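Local coordinates for RagB/SusD family nutrient uptake outer membrane protein (Bacteroides thetaiotaomicron, PDB 7KV2) that probably binds beta-glucan at the outer-membrane surface as a SusD-family glycan-binding protein, helping the gut bacterium capture this polysaccharide for uptake, at residues Y237-A240 with L241-E245; M222-A225 with E226-Y230. All coordinates share one frame; numbering follows the deposited sequence.

Contact 1: residues Y237-A240 with L241-E245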
ATOM      1  N   TYR A 237       7.691  15.805 -14.578  1.00 28.85           N
ATOM      2  CA  TYR A 237       8.756  14.780 -14.387  1.00 30.59           C
ATOM      3  C   TYR A 237      10.044  15.392 -13.825  1.00 32.99           C
ATOM      4  O   TYR A 237      10.675  14.797 -12.915  1.00 28.11           O
ATOM      5  CB  TYR A 237       9.022  14.031 -15.694  1.00 31.36           C
ATOM      6  CG  TYR A 237       8.003  12.998 -16.111  1.00 29.72           C
ATOM      7  CD1 TYR A 237       6.835  12.750 -15.406  1.00 27.32           C
ATOM      8  CD2 TYR A 237       8.204  12.282 -17.281  1.00 32.41           C
ATOM      9  CE1 TYR A 237       5.934  11.785 -15.816  1.00 29.84           C
ATOM     10  CE2 TYR A 237       7.309  11.316 -17.708  1.00 28.50           C
ATOM     11  CZ  TYR A 237       6.178  11.063 -16.971  1.00 30.80           C
ATOM     12  OH  TYR A 237       5.291  10.150 -17.433  1.00 32.92           O
ATOM     13  N   SER A 238      10.464  16.563 -14.330  1.00 33.53           N
ATOM     14  CA  SER A 238      11.721  17.220 -13.894  1.00 33.01           C
ATOM     15  C   SER A 238      11.619  17.634 -12.431  1.00 27.50           C
ATOM     16  O   SER A 238      12.639  17.507 -11.740  1.00 29.56           O
ATOM     17  CB  SER A 238      12.075  18.426 -14.751  1.00 35.65           C
ATOM     18  OG  SER A 238      12.641  17.979 -15.965  1.00 38.37           O
ATOM     19  N   THR A 239      10.462  18.142 -12.014  1.00 27.68           N
ATOM     20  CA  THR A 239      10.169  18.500 -10.592  1.00 30.51           C
ATOM     21  C   THR A 239      10.175  17.230  -9.715  1.00 29.17           C
ATOM     22  O   THR A 239      10.863  17.199  -8.675  1.00 28.32           O
ATOM     23  CB  THR A 239       8.854  19.263 -10.492  1.00 32.74           C
ATOM     24  OG1 THR A 239       9.024  20.423 -11.306  1.00 36.57           O
ATOM     25  CG2 THR A 239       8.497  19.661  -9.078  1.00 31.61           C
ATOM     26  N   ALA A 240       9.474  16.194 -10.158  1.00 29.98           N
ATOM     27  CA  ALA A 240       9.437  14.905  -9.435  1.00 27.60           C
ATOM     28  C   ALA A 240      10.864  14.380  -9.285  1.00 27.15           C
ATOM     29  O   ALA A 240      11.217  13.956  -8.153  1.00 25.08           O
ATOM     30  CB  ALA A 240       8.534  13.938 -10.135  1.00 27.73           C
ATOM     31  N   LEU A 241      11.707  14.501 -10.326  1.00 27.92           N
ATOM     32  CA  LEU A 241      13.104  14.036 -10.254  1.00 26.90           C
ATOM     33  C   LEU A 241      13.873  14.872  -9.231  1.00 27.23           C
ATOM     34  O   LEU A 241      14.573  14.285  -8.408  1.00 24.03           O
ATOM     35  CB  LEU A 241      13.765  14.084 -11.634  1.00 29.43           C
ATOM     36  CG  LEU A 241      15.247  13.738 -11.645  1.00 30.09           C
ATOM     37  CD1 LEU A 241      15.512  12.331 -11.076  1.00 31.34           C
ATOM     38  CD2 LEU A 241      15.795  13.834 -13.048  1.00 32.18           C
ATOM     39  N   LYS A 242      13.787  16.202  -9.313  1.00 29.44           N
ATOM     40  CA  LYS A 242      14.440  17.102  -8.324  1.00 30.90           C
ATOM     41  C   LYS A 242      14.057  16.683  -6.877  1.00 25.30           C
ATOM     42  O   LYS A 242      14.940  16.627  -6.006  1.00 25.05           O
ATOM     43  CB  LYS A 242      14.041  18.532  -8.690  1.00 33.39           C
ATOM     44  CG  LYS A 242      14.237  19.593  -7.629  1.00 39.90           C
ATOM     45  CD  LYS A 242      13.680  20.939  -8.123  1.00 42.89           C
ATOM     46  CE  LYS A 242      13.089  21.804  -7.038  1.00 48.44           C
ATOM     47  NZ  LYS A 242      14.126  22.683  -6.458  1.00 53.45           N
ATOM     48  N   TYR A 243      12.799  16.346  -6.627  1.00 26.92           N
ATOM     49  CA  TYR A 243      12.315  15.900  -5.279  1.00 26.25           C
ATOM     50  C   TYR A 243      12.949  14.565  -4.881  1.00 25.64           C
ATOM     51  O   TYR A 243      13.387  14.420  -3.705  1.00 24.68           O
ATOM     52  CB  TYR A 243      10.791  15.862  -5.241  1.00 25.48           C
ATOM     53  CG  TYR A 243      10.133  17.203  -5.386  1.00 26.37           C
ATOM     54  CD1 TYR A 243      10.796  18.395  -5.097  1.00 29.84           C
ATOM     55  CD2 TYR A 243       8.813  17.275  -5.762  1.00 28.46           C
ATOM     56  CE1 TYR A 243      10.152  19.622  -5.186  1.00 28.14           C
ATOM     57  CE2 TYR A 243       8.163  18.491  -5.870  1.00 31.27           C
ATOM     58  CZ  TYR A 243       8.839  19.666  -5.603  1.00 31.58           C
ATOM     59  OH  TYR A 243       8.142  20.831  -5.715  1.00 31.09           O
ATOM     60  N   MET A 244      13.007  13.604  -5.802  1.00 25.31           N
ATOM     61  CA  MET A 244      13.693  12.318  -5.539  1.00 25.36           C
ATOM     62  C   MET A 244      15.161  12.603  -5.192  1.00 26.58           C
ATOM     63  O   MET A 244      15.701  12.036  -4.212  1.00 23.55           O
ATOM     64  CB  MET A 244      13.569  11.385  -6.749  1.00 23.30           C
ATOM     65  CG  MET A 244      12.136  10.987  -7.107  1.00 23.43           C
ATOM     66  SD  MET A 244      11.168  10.247  -5.725  1.00 22.11           S
ATOM     67  CE  MET A 244      10.416  11.717  -5.026  1.00 23.57           C
ATOM     68  N   GLU A 245      15.807  13.516  -5.927  1.00 27.45           N
ATOM     69  CA  GLU A 245      17.229  13.843  -5.691  1.00 25.48           C
ATOM     70  C   GLU A 245      17.400  14.458  -4.302  1.00 24.09           C
ATOM     71  O   GLU A 245      18.455  14.230  -3.700  1.00 28.51           O
ATOM     72  CB  GLU A 245      17.748  14.736  -6.826  1.00 27.73           C
ATOM     73  CG  GLU A 245      17.879  14.033  -8.167  1.00 29.59           C
ATOM     74  CD  GLU A 245      19.015  13.046  -8.310  1.00 31.02           C
ATOM     75  OE1 GLU A 245      19.595  12.638  -7.279  1.00 32.28           O
ATOM     76  OE2 GLU A 245      19.316  12.668  -9.465  1.00 33.01           O
TER
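T239 and Y243, one helical turn apart, lie side by side and point the same way. The methyl CG2 of T239 stands anti to its own backbone N (chi1 -59° for OG1), which carries it forward to the hydroxyl end of the tyrosine: CG2 is 3.4 Å from Y243 CE2 and 3.6 Å from Y243 OH. The inner end of the ring rests on backbone instead, with T239 O over one face, 3.4 Å from Y243 CG. M244 also meets backbone, its CG 3.3 Å from A240 O; bends at chi2 and chi3 bring M244 CE back to 3.9 Å from A240 O.

Four consecutive i to i+4 hydrogen bonds make this the first turns of an alpha-helix, 237-249, in a helical region consistent with the tetratricopeptide-like part of SusD proteins. L241 N binds Y237 O (2.8 Å) and K242 N binds S238 O (3.0 Å). The amide of Y243 reaches T239 O at 2.9 Å, so this carbonyl serves the backbone while its oxygen also lies against the tyrosine ring. M244 N donates to A240 O with an N-H...O angle of 163°.

Partners beyond the turn pack on its sides. Y243 stacks on Y221 and meets Y224 edge-to-face, both from helix 217-231. A240 touches both Y224 and L415 of helix 405-417, and at the first turn S238 OG is hydrogen-bonded to A420 O.

Contact 2: residues M222-A225 with E226-Y230. With EDO (1,2-ethanediol), chain E.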
ATOM      1  N   MET A 222       7.200  11.784  -2.277  1.00 19.30           N
ATOM      2  CA  MET A 222       6.924  10.437  -2.835  1.00 19.13           C
ATOM      3  C   MET A 222       5.488  10.371  -3.382  1.00 18.64           C
ATOM      4  O   MET A 222       5.287   9.742  -4.423  1.00 20.63           O
ATOM      5  CB  MET A 222       7.170   9.343  -1.799  1.00 19.99           C
ATOM      6  CG  MET A 222       8.658   9.163  -1.459  1.00 20.42           C
ATOM      7  SD  MET A 222       9.685   8.680  -2.867  1.00 20.62           S
ATOM      8  CE  MET A 222       9.265   6.925  -2.964  1.00 19.12           C
ATOM      9  N   LEU A 223       4.508  10.914  -2.665  1.00 19.28           N
ATOM     10  CA  LEU A 223       3.100  10.958  -3.126  1.00 20.47           C
ATOM     11  C   LEU A 223       3.005  11.792  -4.426  1.00 21.89           C
ATOM     12  O   LEU A 223       2.305  11.382  -5.372  1.00 20.46           O
ATOM     13  CB  LEU A 223       2.244  11.514  -1.987  1.00 21.69           C
ATOM     14  CG  LEU A 223       0.759  11.638  -2.302  1.00 20.94           C
ATOM     15  CD1 LEU A 223       0.186  10.316  -2.752  1.00 23.10           C
ATOM     16  CD2 LEU A 223       0.002  12.171  -1.096  1.00 23.23           C
ATOM     17  N   TYR A 224       3.780  12.865  -4.512  1.00 24.35           N
ATOM     18  CA  TYR A 224       3.858  13.741  -5.716  1.00 23.60           C
ATOM     19  C   TYR A 224       4.373  12.897  -6.894  1.00 24.02           C
ATOM     20  O   TYR A 224       3.697  12.782  -7.945  1.00 22.04           O
ATOM     21  CB  TYR A 224       4.689  14.982  -5.383  1.00 26.45           C
ATOM     22  CG  TYR A 224       4.926  15.904  -6.556  1.00 25.98           C
ATOM     23  CD1 TYR A 224       5.896  15.630  -7.500  1.00 26.03           C
ATOM     24  CD2 TYR A 224       4.127  17.021  -6.748  1.00 27.05           C
ATOM     25  CE1 TYR A 224       6.136  16.489  -8.566  1.00 27.80           C
ATOM     26  CE2 TYR A 224       4.343  17.878  -7.822  1.00 30.08           C
ATOM     27  CZ  TYR A 224       5.349  17.620  -8.728  1.00 30.06           C
ATOM     28  OH  TYR A 224       5.544  18.446  -9.796  1.00 30.55           O
ATOM     29  N   ALA A 225       5.511  12.211  -6.715  1.00 23.71           N
ATOM     30  CA  ALA A 225       6.108  11.368  -7.778  1.00 24.22           C
ATOM     31  C   ALA A 225       5.114  10.279  -8.191  1.00 24.35           C
ATOM     32  O   ALA A 225       4.985   9.986  -9.427  1.00 22.97           O
ATOM     33  CB  ALA A 225       7.418  10.770  -7.304  1.00 27.48           C
ATOM     34  N   GLU A 226       4.442   9.686  -7.202  1.00 21.82           N
ATOM     35  CA  GLU A 226       3.455   8.612  -7.419  1.00 21.53           C
ATOM     36  C   GLU A 226       2.358   9.096  -8.377  1.00 23.32           C
ATOM     37  O   GLU A 226       2.120   8.413  -9.411  1.00 23.40           O
ATOM     38  CB  GLU A 226       2.824   8.129  -6.126  1.00 20.60           C
ATOM     39  CG  GLU A 226       1.784   7.039  -6.377  1.00 22.43           C
ATOM     40  CD  GLU A 226       1.248   6.307  -5.155  1.00 22.99           C
ATOM     41  OE1 GLU A 226       1.831   6.420  -4.035  1.00 23.55           O
ATOM     42  OE2 GLU A 226       0.225   5.671  -5.319  1.00 23.04           O
ATOM     43  N   ILE A 227       1.699  10.206  -8.065  1.00 22.26           N
ATOM     44  CA  ILE A 227       0.503  10.634  -8.862  1.00 23.75           C
ATOM     45  C   ILE A 227       0.978  11.217 -10.217  1.00 22.62           C
ATOM     46  O   ILE A 227       0.326  10.922 -11.264  1.00 23.84           O
ATOM     47  CB  ILE A 227      -0.417  11.557  -8.031  1.00 22.31           C
ATOM     48  CG1 ILE A 227       0.185  12.939  -7.776  1.00 24.17           C
ATOM     49  CG2 ILE A 227      -0.838  10.887  -6.728  1.00 22.78           C
ATOM     50  CD1 ILE A 227      -0.804  13.910  -7.224  1.00 23.79           C
ATOM     51  N   VAL A 228       2.103  11.927 -10.239  1.00 23.82           N
ATOM     52  CA  VAL A 228       2.737  12.474 -11.483  1.00 26.88           C
ATOM     53  C   VAL A 228       3.030  11.316 -12.436  1.00 28.21           C
ATOM     54  O   VAL A 228       2.677  11.407 -13.649  1.00 28.70           O
ATOM     55  CB  VAL A 228       4.000  13.299 -11.196  1.00 27.97           C
ATOM     56  CG1 VAL A 228       4.815  13.541 -12.442  1.00 30.40           C
ATOM     57  CG2 VAL A 228       3.663  14.609 -10.513  1.00 28.56           C
ATOM     58  N   MET A 229       3.596  10.224 -11.914  1.00 25.43           N
ATOM     59  CA  MET A 229       4.005   9.115 -12.796  1.00 24.05           C
ATOM     60  C   MET A 229       2.775   8.322 -13.209  1.00 23.71           C
ATOM     61  O   MET A 229       2.720   7.900 -14.393  1.00 23.59           O
ATOM     62  CB  MET A 229       5.074   8.242 -12.139  1.00 23.97           C
ATOM     63  CG  MET A 229       6.373   9.000 -11.975  1.00 21.81           C
ATOM     64  SD  MET A 229       7.583   8.169 -10.874  1.00 26.10           S
ATOM     65  CE  MET A 229       8.170   6.964 -12.051  1.00 27.62           C
ATOM     66  N   TYR A 230       1.791   8.143 -12.331  1.00 23.16           N
ATOM     67  CA  TYR A 230       0.602   7.349 -12.721  1.00 23.79           C
ATOM     68  C   TYR A 230      -0.188   8.113 -13.811  1.00 24.68           C
ATOM     69  O   TYR A 230      -0.827   7.485 -14.650  1.00 23.30           O
ATOM     70  CB  TYR A 230      -0.318   7.028 -11.552  1.00 21.94           C
ATOM     71  CG  TYR A 230      -1.335   5.977 -11.915  1.00 21.34           C
ATOM     72  CD1 TYR A 230      -0.936   4.692 -12.245  1.00 21.95           C
ATOM     73  CD2 TYR A 230      -2.685   6.262 -11.990  1.00 22.08           C
ATOM     74  CE1 TYR A 230      -1.849   3.726 -12.634  1.00 22.00           C
ATOM     75  CE2 TYR A 230      -3.617   5.300 -12.351  1.00 22.57           C
ATOM     76  CZ  TYR A 230      -3.191   4.030 -12.705  1.00 20.13           C
ATOM     77  OH  TYR A 230      -4.083   3.057 -13.045  1.00 22.19           O
TER
HETATM   78  C1  EDO E 604      -2.118   3.871  -3.678  1.00 58.54           C
HETATM   79  O1  EDO E 604      -2.715   2.645  -4.064  1.00 56.68           O
HETATM   80  C2  EDO E 604      -0.809   3.745  -2.988  1.00 59.15           C
HETATM   81  O2  EDO E 604      -0.299   4.923  -2.339  1.00 57.91           O
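Y224 and V228 form the close-packed side of this turn. The tyrosine CG lies anti to the backbone N (chi1 176°), and the ring offers one face to V228 CG2 in a CH-pi contact, 3.9 Å from CG2 to the Y224 ring centroid and 19° off the ring normal. The methyl sits displaced toward the rim, nearest CE1 at 3.7 Å. V228 CG2 also lies 3.2 Å from Y224 O, so one methyl touches both the ring and the carbonyl of that residue. One step round, M229 lays its side chain against backbone, CG 3.1 Å from A225 O, while its sulfur only grazes the methyl of A225.

L223 and I227 meet more loosely: their side chains cross at an angle, with L223 CD1 4.1 Å from I227 CG2. These residues face helix 137-162, where V152 touches L223 and W159 touches I227. Regular i to i+4 bonds run beneath, among them V228 N to Y224 O at 2.9 Å and I227 N to L223 O. The contact lies within helix 217-231, with helices 137-162, 183-200, 237-249 and 405-417 packed around it.

E226 marks the partly exposed side. Extended beyond CG, it carries its carboxylate past the apolar residues to a 1,2-ethanediol, probably from the crystallisation liquor, whose O2 donates to E226 OE1 at 3.1 Å. Protein partners hold the same group: Y403 OH binds OE1, while OE2 takes a salt bridge from K160 and a hydrogen bond from N156. The lysine, the asparagine and the tyrosine hydroxyl together would probably favour the ionised form of the carboxylate and limit its rotation, tying helix 217-231 to helix 137-162 and strand 400-404.

Contact 2 comes first along the chain, on helix 217-231, and contact 1 follows on the next helix, 237-249; their centres are 10 Å apart, on the same side of the chain's centre. The two helices pack directly: T239 CG2 lies 3.3 Å from Y224 OH, M244 SD 3.6 Å from M222 SD, and Y237 CD1 3.7 Å from V228 CG1. Y224 thus serves both contacts. Together they form a helical hairpin consistent with the tetratricopeptide-repeat part of SusD proteins, with helix 405-417 touching both members. Contact 2 is the more buried, whereas 237-245 lies farther out, about 22 Å from the chain centre to its own centre.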